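Local coordinates for beta-L-arabinobiosidase (Bacteroides thetaiotaomicron, PDB 5MQR), which is a multidomain glycosidase of plant-pectin breakdown, named a beta-L-arabinobiosidase, that may also have sialidase activity, at residues Asp237-Ala249 / Ile255-Cys267. Sequence-based numbering, arbitrary orientation.
Sequences DNPLYMMQWVEEA and IIPLKKGYKAFNC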
loop_
_atom_site.group_PDB
_atom_site.type_symbol
_atom_site.label_atom_id
_atom_site.label_comp_id
_atom_site.label_asym_id
_atom_site.label_seq_id
_atom_site.Cartn_x
_atom_site.Cartn_y
_atom_site.Cartn_z
ATOM N N ASP A 237 14.989 38.948 -8.210
ATOM C CA ASP A 237 13.763 39.003 -9.015
ATOM C C ASP A 237 12.805 37.865 -8.728
ATOM O O ASP A 237 11.784 37.754 -9.389
ATOM C CB ASP A 237 14.103 39.036 -10.518
ATOM C CG ASP A 237 14.910 40.289 -10.937
ATOM O OD1 ASP A 237 14.954 41.312 -10.201
ATOM O OD2 ASP A 237 15.522 40.235 -12.029
ATOM N N ASN A 238 13.105 37.017 -7.748
ATOM C CA ASN A 238 12.247 35.907 -7.443
ATOM C C ASN A 238 11.517 36.157 -6.108
ATOM O O ASN A 238 12.114 36.061 -5.037
ATOM C CB ASN A 238 13.069 34.630 -7.374
ATOM C CG ASN A 238 12.213 33.391 -7.318
ATOM O OD1 ASN A 238 11.188 33.360 -6.651
ATOM N ND2 ASN A 238 12.623 32.363 -8.036
ATOM N N PRO A 239 10.212 36.450 -6.163
ATOM C CA PRO A 239 9.485 36.762 -4.925
ATOM C C PRO A 239 9.471 35.649 -3.900
ATOM O O PRO A 239 9.446 35.951 -2.719
ATOM C CB PRO A 239 8.059 37.048 -5.410
ATOM C CG PRO A 239 7.947 36.290 -6.696
ATOM C CD PRO A 239 9.307 36.410 -7.331
ATOM N N LEU A 240 9.535 34.393 -4.336
ATOM C CA LEU A 240 9.638 33.269 -3.411
ATOM C C LEU A 240 10.905 33.322 -2.533
ATOM O O LEU A 240 10.898 32.840 -1.400
ATOM C CB LEU A 240 9.575 31.928 -4.141
ATOM C CG LEU A 240 8.315 31.671 -4.964
ATOM C CD1 LEU A 240 8.392 30.264 -5.512
ATOM C CD2 LEU A 240 7.050 31.864 -4.137
ATOM N N TYR A 241 11.978 33.889 -3.069
ATOM C CA TYR A 241 13.202 34.106 -2.312
ATOM C C TYR A 241 13.108 35.359 -1.433
ATOM O O TYR A 241 13.604 35.348 -0.308
ATOM C CB TYR A 241 14.437 34.109 -3.247
ATOM C CG TYR A 241 14.826 32.692 -3.604
ATOM C CD1 TYR A 241 14.072 31.936 -4.510
ATOM C CD2 TYR A 241 15.889 32.070 -2.964
ATOM C CE1 TYR A 241 14.413 30.617 -4.804
ATOM C CE2 TYR A 241 16.238 30.765 -3.244
ATOM C CZ TYR A 241 15.502 30.037 -4.162
ATOM O OH TYR A 241 15.867 28.724 -4.398
HETATM N N MSE A 242 12.439 36.415 -1.900
HETATM C CA MSE A 242 12.261 37.628 -1.064
HETATM C C MSE A 242 11.394 37.336 0.158
HETATM O O MSE A 242 11.666 37.857 1.250
HETATM C CB MSE A 242 11.722 38.800 -1.862
HETATM C CG MSE A 242 12.604 39.191 -3.040
HETATM SE SE MSE A 242 14.396 39.680 -2.443
HETATM C CE MSE A 242 15.302 37.955 -2.711
HETATM N N MSE A 243 10.414 36.442 0.019
HETATM C CA MSE A 243 9.603 35.984 1.151
HETATM C C MSE A 243 10.406 35.340 2.252
HETATM O O MSE A 243 9.953 35.286 3.399
HETATM C CB MSE A 243 8.563 34.958 0.721
HETATM C CG MSE A 243 7.477 35.546 -0.178
HETATM SE SE MSE A 243 6.411 36.937 0.720
HETATM C CE MSE A 243 5.318 35.656 1.749
ATOM N N GLN A 244 11.593 34.836 1.919
ATOM C CA GLN A 244 12.465 34.169 2.885
ATOM C C GLN A 244 13.562 35.067 3.401
ATOM O O GLN A 244 14.471 34.594 4.058
ATOM C CB GLN A 244 13.068 32.908 2.263
ATOM C CG GLN A 244 12.022 31.920 1.777
ATOM C CD GLN A 244 12.630 30.707 1.100
ATOM O OE1 GLN A 244 13.268 29.873 1.751
ATOM N NE2 GLN A 244 12.454 30.615 -0.223
ATOM N N TRP A 245 13.494 36.344 3.068
ATOM C CA TRP A 245 14.416 37.362 3.565
ATOM C C TRP A 245 13.749 38.337 4.549
ATOM O O TRP A 245 14.409 39.226 5.069
ATOM C CB TRP A 245 14.946 38.188 2.397
ATOM C CG TRP A 245 16.014 37.554 1.529
ATOM C CD1 TRP A 245 16.374 36.229 1.456
ATOM C CD2 TRP A 245 16.807 38.241 0.559
ATOM N NE1 TRP A 245 17.373 36.065 0.516
ATOM C CE2 TRP A 245 17.642 37.282 -0.057
ATOM C CE3 TRP A 245 16.888 39.578 0.146
ATOM C CZ2 TRP A 245 18.562 37.626 -1.050
ATOM C CZ3 TRP A 245 17.797 39.923 -0.837
ATOM C CH2 TRP A 245 18.630 38.954 -1.423
ATOM N N VAL A 246 12.454 38.179 4.797
ATOM C CA VAL A 246 11.683 39.172 5.563
ATOM C C VAL A 246 12.111 39.352 7.023
ATOM O O VAL A 246 12.003 40.456 7.559
ATOM C CB VAL A 246 10.175 38.865 5.520
ATOM C CG1 VAL A 246 9.843 37.557 6.284
ATOM C CG2 VAL A 246 9.357 40.065 6.022
ATOM N N GLU A 247 12.608 38.294 7.656
ATOM C CA GLU A 247 13.009 38.402 9.051
ATOM C C GLU A 247 14.267 39.219 9.282
ATOM O O GLU A 247 14.374 39.815 10.345
ATOM C CB GLU A 247 13.172 37.035 9.703
ATOM C CG GLU A 247 11.881 36.258 9.781
ATOM C CD GLU A 247 12.086 34.873 10.351
ATOM O OE1 GLU A 247 12.508 34.811 11.523
ATOM O OE2 GLU A 247 11.813 33.856 9.662
ATOM N N GLU A 248 15.210 39.216 8.327
ATOM C CA GLU A 248 16.514 39.900 8.480
ATOM C C GLU A 248 16.596 41.202 7.702
ATOM O O GLU A 248 17.319 42.102 8.090
ATOM C CB GLU A 248 17.665 39.004 8.029
ATOM C CG GLU A 248 17.739 37.654 8.722
ATOM C CD GLU A 248 16.891 36.540 8.105
ATOM O OE1 GLU A 248 16.267 36.717 7.036
ATOM O OE2 GLU A 248 16.849 35.450 8.721
ATOM N N ALA A 249 15.872 41.278 6.588
ATOM C CA ALA A 249 15.807 42.488 5.780
ATOM C C ALA A 249 15.251 43.663 6.594
ATOM O O ALA A 249 14.635 43.441 7.649
ATOM C CB ALA A 249 14.937 42.239 4.553
ATOM N N ILE A 255 11.151 45.458 -1.535
ATOM C CA ILE A 255 11.411 44.181 -2.259
ATOM C C ILE A 255 10.737 42.941 -1.653
ATOM O O ILE A 255 10.709 41.881 -2.299
ATOM C CB ILE A 255 12.931 43.879 -2.423
ATOM C CG1 ILE A 255 13.568 43.453 -1.079
ATOM C CG2 ILE A 255 13.649 45.059 -3.083
ATOM C CD1 ILE A 255 15.089 43.427 -1.078
ATOM N N ILE A 256 10.257 43.055 -0.410
ATOM C CA ILE A 256 9.551 41.957 0.253
ATOM C C ILE A 256 8.076 42.019 -0.182
ATOM O O ILE A 256 7.427 43.047 0.009
ATOM C CB ILE A 256 9.638 42.013 1.806
ATOM C CG1 ILE A 256 11.085 42.220 2.322
ATOM C CG2 ILE A 256 9.046 40.748 2.403
ATOM C CD1 ILE A 256 12.085 41.109 2.012
ATOM N N PRO A 257 7.546 40.929 -0.763
ATOM C CA PRO A 257 6.150 40.975 -1.247
ATOM C C PRO A 257 5.082 41.158 -0.153
ATOM O O PRO A 257 4.165 41.954 -0.323
ATOM C CB PRO A 257 5.965 39.610 -1.940
ATOM C CG PRO A 257 7.343 39.147 -2.266
ATOM C CD PRO A 257 8.231 39.688 -1.181
ATOM N N LEU A 258 5.208 40.393 0.930
ATOM C CA LEU A 258 4.303 40.445 2.077
ATOM C C LEU A 258 5.160 40.873 3.254
ATOM O O LEU A 258 6.052 40.147 3.656
ATOM C CB LEU A 258 3.679 39.066 2.342
ATOM C CG LEU A 258 2.645 38.959 3.480
ATOM C CD1 LEU A 258 1.409 39.808 3.190
ATOM C CD2 LEU A 258 2.245 37.509 3.729
ATOM N N LYS A 259 4.880 42.048 3.801
ATOM C CA LYS A 259 5.781 42.694 4.749
ATOM C C LYS A 259 5.703 42.245 6.230
ATOM O O LYS A 259 6.618 42.519 7.005
ATOM C CB LYS A 259 5.655 44.206 4.595
ATOM C CG LYS A 259 6.331 44.674 3.308
ATOM C CD LYS A 259 5.794 45.999 2.789
ATOM C CE LYS A 259 6.486 46.421 1.495
ATOM N NZ LYS A 259 6.236 45.433 0.413
ATOM N N LYS A 260 4.649 41.534 6.612
ATOM C CA LYS A 260 4.536 40.974 7.970
ATOM C C LYS A 260 5.584 39.890 8.211
ATOM O O LYS A 260 5.900 39.088 7.328
ATOM C CB LYS A 260 3.126 40.411 8.230
ATOM C CG LYS A 260 2.082 41.488 8.463
ATOM C CD LYS A 260 0.718 41.145 7.855
ATOM C CE LYS A 260 -0.242 42.340 7.929
ATOM N NZ LYS A 260 -1.431 42.178 7.043
ATOM N N GLY A 261 6.087 39.866 9.441
ATOM C CA GLY A 261 7.192 38.997 9.847
ATOM C C GLY A 261 6.768 37.594 10.205
ATOM O O GLY A 261 7.027 37.128 11.297
ATOM N N TYR A 262 6.112 36.928 9.265
ATOM C CA TYR A 262 5.829 35.526 9.367
ATOM C C TYR A 262 7.170 34.854 9.134
ATOM O O TYR A 262 8.006 35.370 8.383
ATOM C CB TYR A 262 4.796 35.103 8.326
ATOM C CG TYR A 262 3.454 35.813 8.444
ATOM C CD1 TYR A 262 2.788 35.916 9.681
ATOM C CD2 TYR A 262 2.848 36.400 7.331
ATOM C CE1 TYR A 262 1.563 36.566 9.796
ATOM C CE2 TYR A 262 1.618 37.056 7.442
ATOM C CZ TYR A 262 0.983 37.124 8.671
ATOM O OH TYR A 262 -0.222 37.761 8.761
ATOM N N LYS A 263 7.380 33.713 9.772
ATOM C CA LYS A 263 8.732 33.191 9.929
ATOM C C LYS A 263 8.989 31.912 9.190
ATOM O O LYS A 263 8.139 31.042 9.173
ATOM C CB LYS A 263 9.011 32.954 11.403
ATOM C CG LYS A 263 8.611 34.151 12.223
ATOM C CD LYS A 263 9.473 34.376 13.439
ATOM C CE LYS A 263 9.236 35.798 13.927
ATOM N NZ LYS A 263 9.882 35.967 15.249
ATOM N N ALA A 264 10.189 31.807 8.620
ATOM C CA ALA A 264 10.688 30.573 8.019
ATOM C C ALA A 264 9.785 30.070 6.890
ATOM O O ALA A 264 9.446 28.880 6.823
ATOM C CB ALA A 264 10.882 29.506 9.095
ATOM N N PHE A 265 9.381 31.007 6.034
ATOM C CA PHE A 265 8.614 30.717 4.823
ATOM C C PHE A 265 9.158 29.512 4.059
ATOM O O PHE A 265 10.366 29.373 3.843
ATOM C CB PHE A 265 8.632 31.955 3.923
ATOM C CG PHE A 265 7.981 31.770 2.575
ATOM C CD1 PHE A 265 8.697 31.241 1.505
ATOM C CD2 PHE A 265 6.672 32.185 2.367
ATOM C CE1 PHE A 265 8.108 31.086 0.259
ATOM C CE2 PHE A 265 6.059 32.044 1.115
ATOM C CZ PHE A 265 6.782 31.491 0.055
ATOM N N ASN A 266 8.261 28.625 3.676
ATOM C CA ASN A 266 8.545 27.654 2.618
ATOM C C ASN A 266 7.273 27.451 1.846
ATOM O O ASN A 266 6.199 27.774 2.335
ATOM C CB ASN A 266 9.124 26.332 3.138
ATOM C CG ASN A 266 8.252 25.647 4.174
ATOM O OD1 ASN A 266 7.765 24.538 3.947
ATOM N ND2 ASN A 266 8.082 26.283 5.334
ATOM N N CYS A 267 7.400 26.937 0.628
ATOM C CA CYS A 267 6.267 26.801 -0.257
ATOM C C CYS A 267 6.416 25.649 -1.200
ATOM O O CYS A 267 7.515 25.108 -1.395
ATOM C CB CYS A 267 6.087 28.093 -1.082
ATOM S SG CYS A 267 7.378 28.470 -2.303
HETATM O O HOH W 1 9.321 33.981 6.326
#
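Selenomethionine Met243 reaches into the curve of the 255-267 loop, between Phe265 and Pro257. Its CB sits over the centre of the Phe265 ring, a CH-pi contact 3.6 Å from the ring centroid and 5° off the normal. CG stays above the same ring, near CE2 and CZ. The chain then bends at chi2 (-63°), and SE settles 3.8 Å from Pro257 CB, also touching Leu258. A second bend, chi3 -78°, folds CE back to 3.7 Å from Phe265 CE2. SE itself stands oblique to the Phe265 ring, 5.4 Å from its centroid, a Met-aromatic contact. Gln244 CG packs 3.4 Å from Phe265 CD1.

Farther along, Val246 CG2 meets Ile256 CG2 at 3.7 Å. Glu247 extends so that OE2 accepts from Ala264 N at 2.8 Å, and Arg152 makes a salt bridge to the same oxygen. One water links the two segments, donating to Met243 O and Tyr262 O and accepting from Phe265 N.

Both segments belong to the connection between four-stranded sheets 148-206 and 266-300, consistent with successive propeller blades: 237-249, with its short helix 239-242, packs on helix 226-236 through Met242 and Trp245 and on strand 148-157 through Gln244 and Trp245, while 255-267 leads into outermost strand 266-269.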